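Long-range contacts in cell wall binding protein cwp8 (Peptoclostridium difficile, PDB 5J6Q), which probably attaches to the clostridial cell wall through three CWB2 modules, as a likely component of the S-layer surface: residues K499-A503 with E553-Q558; S432-R436 with V505-Y510; Y517-D521 with G576-A580. All blocks are in the same frame, centred on the assembly; numbering follows the deposited sequence.

Contact 1: residues K499-A503 with E553-Q558; sequences KDTNA and ELSKSQ. With SO4 (sulfate ion), chain B.
The capped N-terminus of helix 556-565, with Ser555 as its N-cap, packs against Lys499 and Asp500 on the first turns of helix 498-509. Ser557 OG donates to Asp500 OD1 at 2.6 Å, using the anti lone pair of the carboxylate, the one turned away from OD2. Gln558, at position N3, closes back on the cap: its OE1 takes the N-H of Ser555 at 2.9 Å, in the carbonyl plane, the bond from the N-cap N-H to the N3 side chain, as in one half of a capping box. The same oxygen receives a weak bond from Lys499 NZ at 3.2 Å, while the main partner of that ammonium is Thr550 OG1. Lys499 reaches there because its chain, extended through CD, folds over at chi3 (84°) and chi4, laying CE beside Ser555 N and crossing Gln558 at about a right angle. In the toprim-like alpha/beta fold of this CWB2 module, helix 498-509 leads into strand 516-519 and helix 556-565 follows strand 547-549. That last strand is tied to both helices by amides. Gln558 NE2 donates to Asn502 OD1 at 3.0 Å with the acceptor close to its own amide plane, the two amides standing 77° apart, and also to Leu549 O; Asn502 OD1 takes Leu549 N as well, and Asn502 ND2 serves Ile547 O and Ser432 OG. One turn beyond Lys499 along helix 498-509, Ala503 CB presses on Ser557 O at 3.4 Å and on the CG of Gln558. A sulfate, probably from the crystallisation liquor, sits at the helix start, where the N-H groups of Lys556 (N to O2, 3.2 Å) and Ser557 (N to O4, 3.0 Å) point almost straight at it.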
# COMPACT_ATOMS: atom_id res chain seq x y z
N LYS A 499 14.07 11.80 -26.45
CA LYS A 499 13.06 10.80 -26.35
C LYS A 499 13.09 10.00 -27.73
O LYS A 499 12.97 8.76 -27.69
CB LYS A 499 11.66 11.33 -26.05
CG LYS A 499 11.61 11.95 -24.66
CD LYS A 499 10.42 12.73 -24.42
CE LYS A 499 9.34 11.79 -23.99
NZ LYS A 499 9.63 11.22 -22.68
N ASP A 500 13.27 10.69 -28.85
CA ASP A 500 13.43 10.00 -30.13
C ASP A 500 14.71 9.19 -30.14
O ASP A 500 14.71 8.09 -30.62
CB ASP A 500 13.40 10.94 -31.31
CG ASP A 500 12.15 11.71 -31.35
OD1 ASP A 500 11.05 11.12 -30.97
OD2 ASP A 500 12.23 12.94 -31.68
N THR A 501 15.80 9.69 -29.59
CA THR A 501 17.00 8.81 -29.50
C THR A 501 16.75 7.57 -28.65
O THR A 501 17.20 6.45 -29.00
CB THR A 501 18.12 9.60 -28.88
OG1 THR A 501 18.35 10.76 -29.72
CG2 THR A 501 19.39 8.78 -28.67
N ASN A 502 16.11 7.76 -27.48
CA ASN A 502 15.82 6.64 -26.60
C ASN A 502 14.99 5.67 -27.40
O ASN A 502 15.35 4.46 -27.37
CB ASN A 502 15.08 7.07 -25.37
CG ASN A 502 14.84 6.04 -24.35
OD1 ASN A 502 13.64 5.78 -23.98
ND2 ASN A 502 15.87 5.47 -23.79
N ALA A 503 13.91 6.13 -28.12
CA ALA A 503 13.14 5.19 -28.94
C ALA A 503 14.04 4.47 -29.95
O ALA A 503 13.88 3.24 -30.10
CB ALA A 503 11.96 5.87 -29.72
N GLU A 553 4.55 12.18 -20.08
CA GLU A 553 4.17 11.08 -20.99
C GLU A 553 5.20 10.78 -22.07
O GLU A 553 6.04 11.59 -22.48
CB GLU A 553 2.76 11.34 -21.66
CG GLU A 553 2.77 12.49 -22.69
CD GLU A 553 1.56 12.43 -23.67
OE1 GLU A 553 1.53 13.25 -24.63
OE2 GLU A 553 0.63 11.58 -23.49
N LEU A 554 5.15 9.53 -22.53
CA LEU A 554 6.01 9.05 -23.63
C LEU A 554 5.87 9.80 -24.88
O LEU A 554 4.80 10.28 -25.19
CB LEU A 554 5.59 7.64 -24.05
CG LEU A 554 5.82 6.54 -23.05
CD1 LEU A 554 5.52 5.15 -23.70
CD2 LEU A 554 7.19 6.57 -22.61
N SER A 555 6.94 9.94 -25.62
CA SER A 555 6.69 10.44 -26.93
C SER A 555 5.98 9.35 -27.76
O SER A 555 5.98 8.14 -27.39
CB SER A 555 8.00 10.78 -27.64
OG SER A 555 8.74 9.63 -28.06
N LYS A 556 5.39 9.79 -28.90
CA LYS A 556 4.79 8.90 -29.85
C LYS A 556 5.86 7.96 -30.37
O LYS A 556 5.59 6.72 -30.44
CB LYS A 556 4.14 9.73 -31.01
CG LYS A 556 2.74 10.18 -30.61
CD LYS A 556 1.90 10.62 -31.82
CE LYS A 556 2.37 11.94 -32.41
NZ LYS A 556 1.89 13.12 -31.65
N SER A 557 7.04 8.48 -30.72
CA SER A 557 8.15 7.60 -31.20
C SER A 557 8.47 6.46 -30.14
O SER A 557 8.68 5.29 -30.48
CB SER A 557 9.39 8.45 -31.49
OG SER A 557 9.80 8.99 -30.23
N GLN A 558 8.42 6.80 -28.82
CA GLN A 558 8.62 5.80 -27.77
C GLN A 558 7.47 4.86 -27.65
O GLN A 558 7.67 3.63 -27.53
CB GLN A 558 8.84 6.46 -26.39
CG GLN A 558 10.28 7.10 -26.30
CD GLN A 558 10.35 7.99 -24.97
OE1 GLN A 558 9.40 8.66 -24.66
NE2 GLN A 558 11.41 7.83 -24.10
S SO4 B . 6.31 12.80 -30.93
O1 SO4 B . 5.59 13.00 -32.30
O2 SO4 B . 5.25 12.81 -29.81
O3 SO4 B . 7.25 13.94 -30.73
O4 SO4 B . 7.20 11.49 -31.01

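Contact 2: residues S432-R436 with V505-Y510; sequences SISAR and VINKYY
Three groups grip one water between the segments: it donates to Ser432 O at 2.7 Å, accepts from Arg436 N at 2.9 Å, and pairs with Tyr510 OH at 3.0 Å, lying in the plane of that ring. Ser432 and Arg436 are four residues apart, so the water fills in for a direct helical bond where helix 434-438 begins. Tyr510 OH also packs against the CB atoms of Ala435 and Arg436. The seam joins the second and third CWB2 modules, the C-terminal end of helix 498-509 meeting the start of helix 434-438, with Phe420 of strand 418-423 beside it. Arg436 lies over one face of Tyr509: CG stands 4.1 Å from the ring centroid, 6° off its normal, a CH-pi contact. The chain then bends at chi2 (70°) and runs across the ring, bringing CZ to 3.3 Å from Tyr509 CD2 with the guanidinium 29° from the ring plane. Lys508 CG covers the opposite face of Tyr509. Beside the Tyr509 ring, Ile433 CD1 fits against CE1 at 3.5 Å and also touches Val505 CG1, which presses closely on Ser432 O at 3.1 Å.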
# COMPACT_ATOMS: atom_id res chain seq x y z
N SER A 432 20.88 6.64 -22.89
CA SER A 432 20.05 5.65 -23.53
C SER A 432 20.82 4.34 -23.95
O SER A 432 20.21 3.25 -24.07
CB SER A 432 19.44 6.36 -24.74
OG SER A 432 18.24 7.04 -24.41
N ILE A 433 22.14 4.45 -24.11
CA ILE A 433 22.97 3.29 -24.53
C ILE A 433 23.77 2.74 -23.36
O ILE A 433 24.43 1.75 -23.54
CB ILE A 433 23.85 3.84 -25.72
CG1 ILE A 433 24.33 2.70 -26.62
CG2 ILE A 433 25.07 4.61 -25.16
CD1 ILE A 433 23.22 1.72 -27.10
N SER A 434 23.72 3.35 -22.12
CA SER A 434 24.45 2.78 -20.99
C SER A 434 24.10 1.31 -20.68
O SER A 434 25.03 0.56 -20.51
CB SER A 434 24.24 3.63 -19.73
OG SER A 434 24.96 4.85 -19.91
N ALA A 435 22.82 0.91 -20.62
CA ALA A 435 22.53 -0.48 -20.26
C ALA A 435 23.16 -1.42 -21.31
O ALA A 435 23.80 -2.35 -20.95
CB ALA A 435 21.02 -0.73 -20.22
N ARG A 436 22.94 -1.13 -22.61
CA ARG A 436 23.41 -1.98 -23.70
C ARG A 436 24.90 -2.10 -23.62
O ARG A 436 25.40 -3.24 -23.75
CB ARG A 436 22.94 -1.39 -25.03
CG ARG A 436 23.67 -1.94 -26.21
CD ARG A 436 23.21 -3.40 -26.36
NE ARG A 436 23.86 -4.05 -27.48
CZ ARG A 436 23.37 -5.13 -28.09
NH1 ARG A 436 24.03 -5.67 -29.11
NH2 ARG A 436 22.22 -5.69 -27.69
N VAL A 505 17.35 3.61 -29.76
CA VAL A 505 18.17 2.58 -29.09
C VAL A 505 17.27 1.35 -28.77
O VAL A 505 17.69 0.16 -28.98
CB VAL A 505 18.71 3.22 -27.78
CG1 VAL A 505 19.38 2.17 -26.84
CG2 VAL A 505 19.75 4.24 -28.15
N ILE A 506 16.06 1.63 -28.22
CA ILE A 506 15.15 0.55 -27.87
C ILE A 506 14.77 -0.24 -29.15
O ILE A 506 14.78 -1.48 -29.15
CB ILE A 506 13.88 1.06 -27.12
CG1 ILE A 506 14.16 1.53 -25.65
CG2 ILE A 506 12.90 -0.13 -27.09
CD1 ILE A 506 13.16 2.69 -25.14
N ASN A 507 14.51 0.48 -30.28
CA ASN A 507 14.08 -0.26 -31.50
C ASN A 507 15.20 -1.15 -32.02
O ASN A 507 14.97 -2.23 -32.55
CB ASN A 507 13.71 0.71 -32.58
CG ASN A 507 13.15 0.15 -33.90
OD1 ASN A 507 12.18 -0.63 -33.96
ND2 ASN A 507 13.67 0.58 -35.01
N LYS A 508 16.40 -0.70 -31.87
CA LYS A 508 17.50 -1.46 -32.41
C LYS A 508 17.97 -2.61 -31.56
O LYS A 508 18.26 -3.67 -32.11
CB LYS A 508 18.69 -0.54 -32.65
CG LYS A 508 19.85 -1.35 -33.28
CD LYS A 508 21.06 -0.38 -33.75
CE LYS A 508 22.20 -1.28 -34.21
NZ LYS A 508 22.66 -0.91 -35.56
N TYR A 509 18.01 -2.46 -30.26
CA TYR A 509 18.59 -3.53 -29.51
C TYR A 509 17.72 -4.38 -28.62
O TYR A 509 18.32 -5.29 -28.05
CB TYR A 509 19.58 -2.90 -28.55
CG TYR A 509 20.74 -2.23 -29.27
CD1 TYR A 509 20.94 -0.86 -29.17
CD2 TYR A 509 21.68 -2.97 -29.97
CE1 TYR A 509 22.05 -0.24 -29.75
CE2 TYR A 509 22.81 -2.37 -30.54
CZ TYR A 509 22.99 -1.01 -30.42
OH TYR A 509 24.11 -0.42 -30.91
N TYR A 510 16.39 -4.12 -28.49
CA TYR A 510 15.76 -4.83 -27.41
C TYR A 510 14.61 -5.68 -27.77
O TYR A 510 13.84 -6.02 -26.88
CB TYR A 510 15.34 -3.79 -26.34
CG TYR A 510 16.55 -3.32 -25.56
CD1 TYR A 510 17.13 -2.09 -25.82
CD2 TYR A 510 17.11 -4.12 -24.56
CE1 TYR A 510 18.26 -1.67 -25.11
CE2 TYR A 510 18.22 -3.72 -23.86
CZ TYR A 510 18.81 -2.46 -24.14
OH TYR A 510 19.92 -2.07 -23.44
O HOH W 1 20.94 0.77 -23.43

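Contact 3: residues Y517-D521 with G576-A580. With SO4 (sulfate ion), chain H.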
# COMPACT_ATOMS: atom_id res chain seq x y z
N TYR A 517 12.75 -1.11 -17.82
CA TYR A 517 12.99 -0.21 -16.72
C TYR A 517 12.58 1.25 -17.19
O TYR A 517 12.65 1.54 -18.39
CB TYR A 517 14.48 -0.21 -16.45
CG TYR A 517 14.93 -1.46 -15.70
CD1 TYR A 517 15.10 -2.66 -16.36
CD2 TYR A 517 15.17 -1.43 -14.34
CE1 TYR A 517 15.51 -3.81 -15.69
CE2 TYR A 517 15.56 -2.58 -13.64
CZ TYR A 517 15.73 -3.76 -14.34
OH TYR A 517 16.06 -4.90 -13.68
N VAL A 518 12.23 2.20 -16.28
CA VAL A 518 11.90 3.59 -16.78
C VAL A 518 12.53 4.61 -15.81
O VAL A 518 12.51 4.35 -14.60
CB VAL A 518 10.34 3.72 -16.92
CG1 VAL A 518 9.59 3.35 -15.66
CG2 VAL A 518 9.93 5.12 -17.34
N ALA A 519 13.09 5.75 -16.31
CA ALA A 519 13.71 6.68 -15.42
C ALA A 519 13.55 8.12 -15.95
O ALA A 519 13.29 8.29 -17.12
CB ALA A 519 15.20 6.33 -15.36
N LYS A 520 13.78 9.14 -15.13
CA LYS A 520 13.51 10.55 -15.69
C LYS A 520 14.39 10.87 -16.73
O LYS A 520 15.55 10.49 -16.68
CB LYS A 520 13.68 11.50 -14.51
CG LYS A 520 12.49 11.27 -13.61
CD LYS A 520 12.43 12.35 -12.49
CE LYS A 520 13.30 11.97 -11.37
NZ LYS A 520 13.47 13.15 -10.55
N ASP A 521 13.92 11.58 -17.71
CA ASP A 521 14.78 11.95 -18.85
C ASP A 521 15.55 13.33 -18.75
O ASP A 521 16.30 13.68 -19.64
CB ASP A 521 13.84 12.03 -20.07
CG ASP A 521 12.67 13.05 -19.86
OD1 ASP A 521 12.69 13.80 -18.87
OD2 ASP A 521 11.75 13.09 -20.69
N GLY A 576 13.54 5.77 -9.17
CA GLY A 576 13.34 7.20 -8.81
C GLY A 576 11.88 7.57 -8.70
O GLY A 576 10.98 6.72 -8.86
N GLU A 577 11.64 8.84 -8.42
CA GLU A 577 10.30 9.38 -8.19
C GLU A 577 10.01 10.53 -9.15
O GLU A 577 10.93 10.97 -9.83
CB GLU A 577 10.21 9.94 -6.71
CG GLU A 577 10.17 8.84 -5.69
CD GLU A 577 8.93 7.97 -5.75
OE1 GLU A 577 9.04 6.80 -5.32
OE2 GLU A 577 7.87 8.44 -6.21
N GLY A 578 8.78 11.04 -9.24
CA GLY A 578 8.56 12.15 -10.20
C GLY A 578 8.24 11.71 -11.63
O GLY A 578 8.33 12.48 -12.57
N ILE A 579 7.92 10.42 -11.83
CA ILE A 579 7.56 10.00 -13.17
C ILE A 579 6.08 9.97 -13.17
O ILE A 579 5.47 9.38 -12.29
CB ILE A 579 8.23 8.62 -13.55
CG1 ILE A 579 9.81 8.78 -13.84
CG2 ILE A 579 7.51 8.13 -14.79
CD1 ILE A 579 10.62 7.49 -13.64
N ALA A 580 5.45 10.63 -14.16
CA ALA A 580 3.96 10.70 -14.25
C ALA A 580 3.35 9.26 -14.28
O ALA A 580 3.85 8.42 -15.06
CB ALA A 580 3.62 11.39 -15.56
S SO4 H . 14.36 -5.26 -10.79
O1 SO4 H . 14.57 -3.95 -11.43
O2 SO4 H . 13.56 -5.02 -9.44
O3 SO4 H . 13.63 -6.30 -11.57
O4 SO4 H . 15.77 -5.55 -10.68
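The chain leaving strand 572-575 passes beside Lys520 and sends the Ile579 side chain to Ala519. At Gly576 it takes a positive phi of 85°, a shape that calls for glycine, since a CB would collide with the preceding carbonyl oxygen; Gly576 O is held by Gln574 NE2. The CB of Glu577 points away, its OE1 bonds Ser290 OG, and its carbonyl is what meets Lys520. Glu577 O lies 3.0 Å from Lys520 CE, and 3.4 Å from NZ at an angle too poor for a hydrogen bond, so the oxygen meets the methylene end of the chain while the ammonium bonds Gln529 OE1. Lys520 arrives there by a bend at chi3 (-83°), which folds CE toward the loop. Gly578, again with a positive phi that calls for glycine for the same reason, brings its carbonyl to the flank of the same chain, O to Lys520 CD 4.1 Å. These meetings take place at the C-terminal ends of the strands of the parallel sheet of the third CWB2 module: strands 516-519 and 572-575 are neighbours, bonded through Val518 with Val573 and Ile575, and the chain beyond each strand turns off here. Ile579 makes most of the apolar contact. Its CG1 lies against Lys520 CG at 3.7 Å, the two side chains crossing obliquely, and CD1 continues inward over the strand backbone, 3.7 Å from Ala519 CA and 3.8 Å from Val518 O. Val518 CG2 is more distant from CD1, at 4.4 Å; Ile584 of helix 581-590 touches both Val518 and Ile579. The carbonyl of Ile579 accepts from Arg200 NH1, joining the loop to the region matched by the Cwp8 domain 3 family.

How the contacts relate
Helix 498-509 serves both contact 1 and contact 2, early turns in the first and its C-terminal end in the second; Asn502 ND2 and Ser432 OG, 2.9 Å apart in a probable hydrogen bond, join the two. Contact 2 is buried and lies between two CWB2 modules, relying on an arginine laid over a tyrosine ring, aliphatic packing and one bridging water. Contacts 1 and 3 stay within one module and are only partly buried: contact 1 is dominated by side-chain hydrogen bonds, contact 3 by a lysine chain and an isoleucine packed on backbone. A long, weak ion pair from Lys499 to Asp521 links these two, whereas contacts 2 and 3 do not touch, their nearest atoms about 7 Å apart.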